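Local coordinates for interphotoreceptor retinoid-binding protein (Xenopus laevis, PDB 1J7X) that probably binds retinoids and carries them through the matrix between photoreceptors and pigment epithelium, this chain being one functional unit of the protein, at residues A[108-113]-A[146-151]; A[17-22]-A[256-261]. One frame throughout, in Å; residues are numbered along the deposited sequence.

Contact 1: A[108-113]-A[146-151]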
loop_
_atom_site.group_PDB
_atom_site.type_symbol
_atom_site.label_atom_id
_atom_site.label_comp_id
_atom_site.label_asym_id
_atom_site.label_seq_id
_atom_site.Cartn_x
_atom_site.Cartn_y
_atom_site.Cartn_z
ATOM N N ILE A 108 1.957 26.724 -5.365
ATOM C CA ILE A 108 1.715 25.288 -5.402
ATOM C C ILE A 108 2.387 24.757 -4.127
ATOM O O ILE A 108 3.432 24.968 -3.953
ATOM C CB ILE A 108 2.474 24.662 -6.575
ATOM C CG1 ILE A 108 1.995 25.135 -7.963
ATOM C CG2 ILE A 108 2.480 23.130 -6.493
ATOM C CD1 ILE A 108 0.702 24.710 -8.103
ATOM N N GLY A 109 1.661 24.040 -3.298
ATOM C CA GLY A 109 2.169 23.488 -2.070
ATOM C C GLY A 109 2.993 22.252 -2.390
ATOM O O GLY A 109 2.556 21.467 -3.288
ATOM N N TYR A 110 4.091 22.069 -1.667
ATOM C CA TYR A 110 4.929 20.904 -1.791
ATOM C C TYR A 110 5.082 20.255 -0.402
ATOM O O TYR A 110 5.446 20.981 0.593
ATOM C CB TYR A 110 6.334 21.269 -2.283
ATOM C CG TYR A 110 7.288 20.076 -2.327
ATOM C CD1 TYR A 110 7.227 19.138 -3.398
ATOM C CD2 TYR A 110 8.183 19.843 -1.311
ATOM C CE1 TYR A 110 8.113 18.047 -3.427
ATOM C CE2 TYR A 110 8.969 18.742 -1.342
ATOM C CZ TYR A 110 8.971 17.836 -2.398
ATOM O OH TYR A 110 9.844 16.800 -2.415
ATOM N N LEU A 111 4.656 19.003 -0.276
ATOM C CA LEU A 111 4.709 18.239 0.999
ATOM C C LEU A 111 5.455 16.976 0.766
ATOM O O LEU A 111 5.090 16.152 -0.091
ATOM C CB LEU A 111 3.308 17.892 1.482
ATOM C CG LEU A 111 3.177 16.925 2.606
ATOM C CD1 LEU A 111 3.958 17.353 3.814
ATOM C CD2 LEU A 111 1.780 16.776 2.915
ATOM N N ARG A 112 6.577 16.795 1.448
ATOM C CA ARG A 112 7.310 15.576 1.429
ATOM C C ARG A 112 7.445 14.984 2.781
ATOM O O ARG A 112 7.727 15.724 3.747
ATOM C CB ARG A 112 8.718 15.730 0.809
ATOM C CG ARG A 112 9.599 14.510 0.930
ATOM C CD ARG A 112 10.932 14.689 0.297
ATOM N NE ARG A 112 11.818 13.606 0.662
ATOM C CZ ARG A 112 13.073 13.565 0.335
ATOM N NH1 ARG A 112 13.617 14.597 -0.361
ATOM N NH2 ARG A 112 13.835 12.543 0.733
ATOM N N PHE A 113 7.284 13.615 2.883
ATOM C CA PHE A 113 7.580 12.876 4.079
ATOM C C PHE A 113 7.905 11.450 3.603
ATOM O O PHE A 113 7.378 11.058 2.569
ATOM C CB PHE A 113 6.533 12.940 5.174
ATOM C CG PHE A 113 5.159 12.449 4.766
ATOM C CD1 PHE A 113 4.369 13.197 3.918
ATOM C CD2 PHE A 113 4.730 11.211 5.184
ATOM C CE1 PHE A 113 3.174 12.753 3.572
ATOM C CE2 PHE A 113 3.476 10.820 4.852
ATOM C CZ PHE A 113 2.735 11.549 4.048
ATOM N N ASP A 146 4.897 14.440 -2.294
ATOM C CA ASP A 146 6.021 13.709 -2.786
ATOM C C ASP A 146 6.299 12.402 -1.971
ATOM O O ASP A 146 6.743 12.462 -0.848
ATOM C CB ASP A 146 7.250 14.572 -2.757
ATOM C CG ASP A 146 8.378 13.987 -3.537
ATOM O OD1 ASP A 146 8.325 12.794 -3.952
ATOM O OD2 ASP A 146 9.347 14.744 -3.799
ATOM N N LEU A 147 5.948 11.203 -2.512
ATOM C CA LEU A 147 6.188 9.978 -1.845
ATOM C C LEU A 147 7.246 9.139 -2.494
ATOM O O LEU A 147 7.380 7.907 -2.254
ATOM C CB LEU A 147 4.854 9.161 -1.822
ATOM C CG LEU A 147 3.741 9.833 -1.112
ATOM C CD1 LEU A 147 2.314 8.896 -1.219
ATOM C CD2 LEU A 147 4.080 10.212 0.297
ATOM N N ARG A 148 7.980 9.772 -3.379
ATOM C CA ARG A 148 9.053 9.077 -4.076
ATOM C C ARG A 148 10.068 8.443 -3.166
ATOM O O ARG A 148 10.722 7.488 -3.591
ATOM C CB ARG A 148 9.821 9.986 -5.093
ATOM C CG ARG A 148 8.935 10.390 -6.267
ATOM C CD ARG A 148 9.618 11.449 -7.159
ATOM N NE ARG A 148 9.852 12.673 -6.445
ATOM C CZ ARG A 148 10.516 13.717 -6.947
ATOM N NH1 ARG A 148 10.894 13.682 -8.227
ATOM N NH2 ARG A 148 10.674 14.820 -6.222
ATOM N N TYR A 149 10.272 8.978 -1.961
ATOM C CA TYR A 149 11.232 8.438 -1.037
ATOM C C TYR A 149 10.608 7.780 0.160
ATOM O O TYR A 149 11.260 7.531 1.155
ATOM C CB TYR A 149 12.143 9.660 -0.585
ATOM C CG TYR A 149 12.551 10.520 -1.769
ATOM C CD1 TYR A 149 13.521 10.108 -2.601
ATOM C CD2 TYR A 149 11.813 11.662 -2.128
ATOM C CE1 TYR A 149 13.872 10.846 -3.737
ATOM C CE2 TYR A 149 12.137 12.403 -3.249
ATOM C CZ TYR A 149 13.208 12.008 -4.033
ATOM O OH TYR A 149 13.481 12.686 -5.220
ATOM N N ASN A 150 9.286 7.514 0.069
ATOM C CA ASN A 150 8.517 7.030 1.184
ATOM C C ASN A 150 8.331 5.549 1.130
ATOM O O ASN A 150 7.605 4.974 0.321
ATOM C CB ASN A 150 7.279 7.798 1.295
ATOM C CG ASN A 150 6.508 7.591 2.588
ATOM O OD1 ASN A 150 6.446 6.493 3.180
ATOM N ND2 ASN A 150 5.880 8.664 3.069
ATOM N N VAL A 151 9.092 4.905 2.014
ATOM C CA VAL A 151 9.121 3.451 2.127
ATOM C C VAL A 151 8.063 2.924 3.068
ATOM O O VAL A 151 7.908 1.744 3.328
ATOM C CB VAL A 151 10.510 2.990 2.640
ATOM C CG1 VAL A 151 11.536 3.430 1.600
ATOM C CG2 VAL A 151 10.777 3.471 4.084
#

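Contact 2: A[17-22]-A[256-261]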
loop_
_atom_site.group_PDB
_atom_site.type_symbol
_atom_site.label_atom_id
_atom_site.label_comp_id
_atom_site.label_asym_id
_atom_site.label_seq_id
_atom_site.Cartn_x
_atom_site.Cartn_y
_atom_site.Cartn_z
ATOM N N ASN A 17 -6.773 -22.979 4.374
ATOM C CA ASN A 17 -6.917 -22.232 5.603
ATOM C C ASN A 17 -6.485 -20.767 5.567
ATOM O O ASN A 17 -6.923 -20.020 6.396
ATOM C CB ASN A 17 -6.149 -22.900 6.657
ATOM C CG ASN A 17 -6.673 -24.315 6.912
ATOM O OD1 ASN A 17 -7.900 -24.502 7.098
ATOM N ND2 ASN A 17 -5.771 -25.289 6.933
ATOM N N ASN A 18 -5.724 -20.379 4.559
ATOM C CA ASN A 18 -5.206 -18.978 4.530
ATOM C C ASN A 18 -5.466 -18.097 3.312
ATOM O O ASN A 18 -5.473 -16.876 3.439
ATOM C CB ASN A 18 -3.735 -19.015 4.825
ATOM C CG ASN A 18 -3.404 -19.822 6.089
ATOM O OD1 ASN A 18 -3.046 -21.012 6.036
ATOM N ND2 ASN A 18 -3.373 -19.161 7.174
ATOM N N TYR A 19 -5.636 -18.694 2.144
ATOM C CA TYR A 19 -5.702 -17.909 0.900
ATOM C C TYR A 19 -6.899 -16.975 0.944
ATOM O O TYR A 19 -8.070 -17.440 1.046
ATOM C CB TYR A 19 -5.793 -18.839 -0.305
ATOM C CG TYR A 19 -5.874 -18.161 -1.612
ATOM C CD1 TYR A 19 -5.063 -17.049 -1.881
ATOM C CD2 TYR A 19 -6.678 -18.606 -2.617
ATOM C CE1 TYR A 19 -5.061 -16.445 -3.082
ATOM C CE2 TYR A 19 -6.765 -17.889 -3.823
ATOM C CZ TYR A 19 -5.852 -16.841 -4.082
ATOM O OH TYR A 19 -5.919 -16.196 -5.287
ATOM N N ALA A 20 -6.635 -15.686 0.784
ATOM C CA ALA A 20 -7.722 -14.691 0.838
ATOM C C ALA A 20 -8.975 -15.001 0.031
ATOM O O ALA A 20 -10.072 -14.644 0.439
ATOM C CB ALA A 20 -7.244 -13.360 0.406
ATOM N N PHE A 21 -8.815 -15.587 -1.138
ATOM C CA PHE A 21 -9.942 -15.885 -2.024
ATOM C C PHE A 21 -10.451 -17.318 -1.709
ATOM O O PHE A 21 -10.255 -18.204 -2.494
ATOM C CB PHE A 21 -9.546 -15.805 -3.462
ATOM C CG PHE A 21 -9.484 -14.413 -4.040
ATOM C CD1 PHE A 21 -10.634 -13.682 -4.232
ATOM C CD2 PHE A 21 -8.281 -13.848 -4.405
ATOM C CE1 PHE A 21 -10.587 -12.514 -4.752
ATOM C CE2 PHE A 21 -8.246 -12.632 -4.925
ATOM C CZ PHE A 21 -9.374 -11.943 -5.112
ATOM N N SER A 22 -11.122 -17.493 -0.574
ATOM C CA SER A 22 -11.723 -18.787 -0.187
ATOM C C SER A 22 -12.579 -19.483 -1.232
ATOM O O SER A 22 -12.585 -20.754 -1.339
ATOM C CB SER A 22 -12.433 -18.621 1.151
ATOM O OG SER A 22 -13.604 -17.841 0.969
ATOM N N VAL A 256 5.896 -20.878 0.408
ATOM C CA VAL A 256 4.809 -20.237 -0.327
ATOM C C VAL A 256 4.315 -18.931 0.319
ATOM O O VAL A 256 4.045 -18.846 1.493
ATOM C CB VAL A 256 3.633 -21.227 -0.640
ATOM C CG1 VAL A 256 2.895 -21.557 0.658
ATOM C CG2 VAL A 256 2.615 -20.622 -1.614
ATOM N N THR A 257 4.213 -17.832 -0.460
ATOM C CA THR A 257 3.640 -16.605 0.009
ATOM C C THR A 257 2.259 -16.564 -0.416
ATOM O O THR A 257 1.942 -16.818 -1.603
ATOM C CB THR A 257 4.336 -15.329 -0.625
ATOM O OG1 THR A 257 5.705 -15.349 -0.333
ATOM C CG2 THR A 257 3.757 -14.043 -0.022
ATOM N N VAL A 258 1.417 -16.403 0.575
ATOM C CA VAL A 258 -0.019 -16.424 0.381
ATOM C C VAL A 258 -0.741 -15.174 0.813
ATOM O O VAL A 258 -0.584 -14.711 1.950
ATOM C CB VAL A 258 -0.637 -17.644 1.152
ATOM C CG1 VAL A 258 -2.106 -17.682 0.936
ATOM C CG2 VAL A 258 0.020 -18.913 0.709
ATOM N N PRO A 259 -1.520 -14.556 -0.086
ATOM C CA PRO A 259 -2.256 -13.390 0.346
ATOM C C PRO A 259 -3.354 -13.791 1.276
ATOM O O PRO A 259 -4.086 -14.640 0.911
ATOM C CB PRO A 259 -2.798 -12.812 -0.956
ATOM C CG PRO A 259 -2.927 -14.052 -1.851
ATOM C CD PRO A 259 -1.718 -14.819 -1.523
ATOM N N ILE A 260 -3.352 -13.292 2.505
ATOM C CA ILE A 260 -4.386 -13.630 3.475
ATOM C C ILE A 260 -5.424 -12.543 3.547
ATOM O O ILE A 260 -6.467 -12.701 4.137
ATOM C CB ILE A 260 -3.787 -13.832 4.853
ATOM C CG1 ILE A 260 -3.196 -12.464 5.356
ATOM C CG2 ILE A 260 -2.678 -14.901 4.875
ATOM C CD1 ILE A 260 -2.737 -12.504 6.805
ATOM N N ILE A 261 -5.191 -11.411 2.883
ATOM C CA ILE A 261 -6.136 -10.360 2.926
ATOM C C ILE A 261 -6.493 -9.885 1.573
ATOM O O ILE A 261 -5.579 -9.714 0.702
ATOM C CB ILE A 261 -5.433 -9.173 3.689
ATOM C CG1 ILE A 261 -5.437 -9.416 5.179
ATOM C CG2 ILE A 261 -6.110 -7.876 3.378
ATOM C CD1 ILE A 261 -4.526 -8.541 5.978
#

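Contact 1: A[108-113]-A[146-151]
Three hydrogen bonds run between residues 108-113 and the loop 146-151. One is main chain to main chain and nearly straight (168°): Asp-146 N donates to Leu-111 O at 2.8 Å, almost along the C=O axis. The shortest joins side chains, Tyr-110 OH donating to Asp-146 OD2 over 2.5 Å and using the anti lone pair of that oxygen. Both side chains leave with CG anti to the backbone N, which brings the carboxylate to the hydroxyl end of the ring with the two planes 75° apart. The third is bent: Asn-150 ND2 reaches Phe-113 O at 2.9 Å from above the carbonyl plane, while its OD1 takes the N-H of Gly-152.

Charge gathers on the same carboxylate. Arg-148 grips it side-on, NE to OD1 and NH2 to OD2; both bonds belong to one salt bridge, NH2 to OD2 being 2.8 Å. OD1 also accepts Arg-148 N, closing an Asx turn, so each buried oxygen has two donors and the aspartate probably stays ionised. All this happens near the C-terminal ends of the parallel neighbours 108-112 and 142-146, in the beta-beta-alpha spiral of a crotonase-like fold; a type I turn, Leu-147 to Asn-150, then leads the chain away.

Flat groups and apolar atoms finish the contact. The extended Arg-112 lays one guanidinium face against Tyr-149, whose CD2 sits 3.4 Å from CZ of Arg-112, the planes 30° apart; the NH2 of Arg-112 makes its salt bridge with Asp-114. On the Phe-113 ring, Leu-147 CD2 rests over one face, toward the rim.

Contact 2: A[17-22]-A[256-261]
The C-terminal exit of helix 2-18 meets strand 254-265 of the antiparallel sheet here, where that strand is broken by a bulge or short loop at Ile-260. Tyr-19 is the first residue to leave helical torsions, and its extended backbone brings Ala-20 up against Ile-260, the one point of close backbone approach. One hydrogen bond joins the two segments: Ala-20 N donates to Pro-259 O at 2.8 Å, in the carbonyl plane and with an N-H...O angle of 160°. Just before it, Asn-18 O receives the CA-H of Ile-260, a weaker contact of 3.4 Å from CA to O.

Side chains fill in around this polar pair. Tyr-19 has CG anti to the backbone N (chi1 180°), which brings the ring beside Pro-259 so that ring edge meets pyrrolidine: Tyr-19 CE1 lies 3.4 Å from Pro-259 CG, close to the plane of the aromatic ring. The hydroxyl of Tyr-19 hydrogen-bonds to Asp-60, and over one face of the ring lies the backbone N of Phe-21. Val-258 CG1, likewise anti to its backbone N, packs against the end of the helix, 3.6 Å from Tyr-19 CA. The methyl of Ala-20 bears on the main chain, its CB 3.7 Å from Ile-260 C.

Because the hydrogen bond uses main-chain atoms at both ends, the direct link between helix end and strand does not depend on a polar side chain; what the side chains add across the join is apolar contact.

How the contacts relate
Contact 1 and contact 2 belong to different sheets, on opposite sides of the chain's centre: their centres stand 33 Å apart and their nearest atoms about 16 Å. Contact 1 lies near the ends of neighbouring parallel strands in the mixed sheet, contact 2 where the first helix meets the antiparallel one. In sequence they are nested, since 108-113 and 146-151 both fall inside the long excursion that 17-22 and 256-261 close. Contact 1 is the more buried, with seven of its nine touching residues buried against four of seven in contact 2. No ligand is described, so neither contact can be tied to a retinoid site.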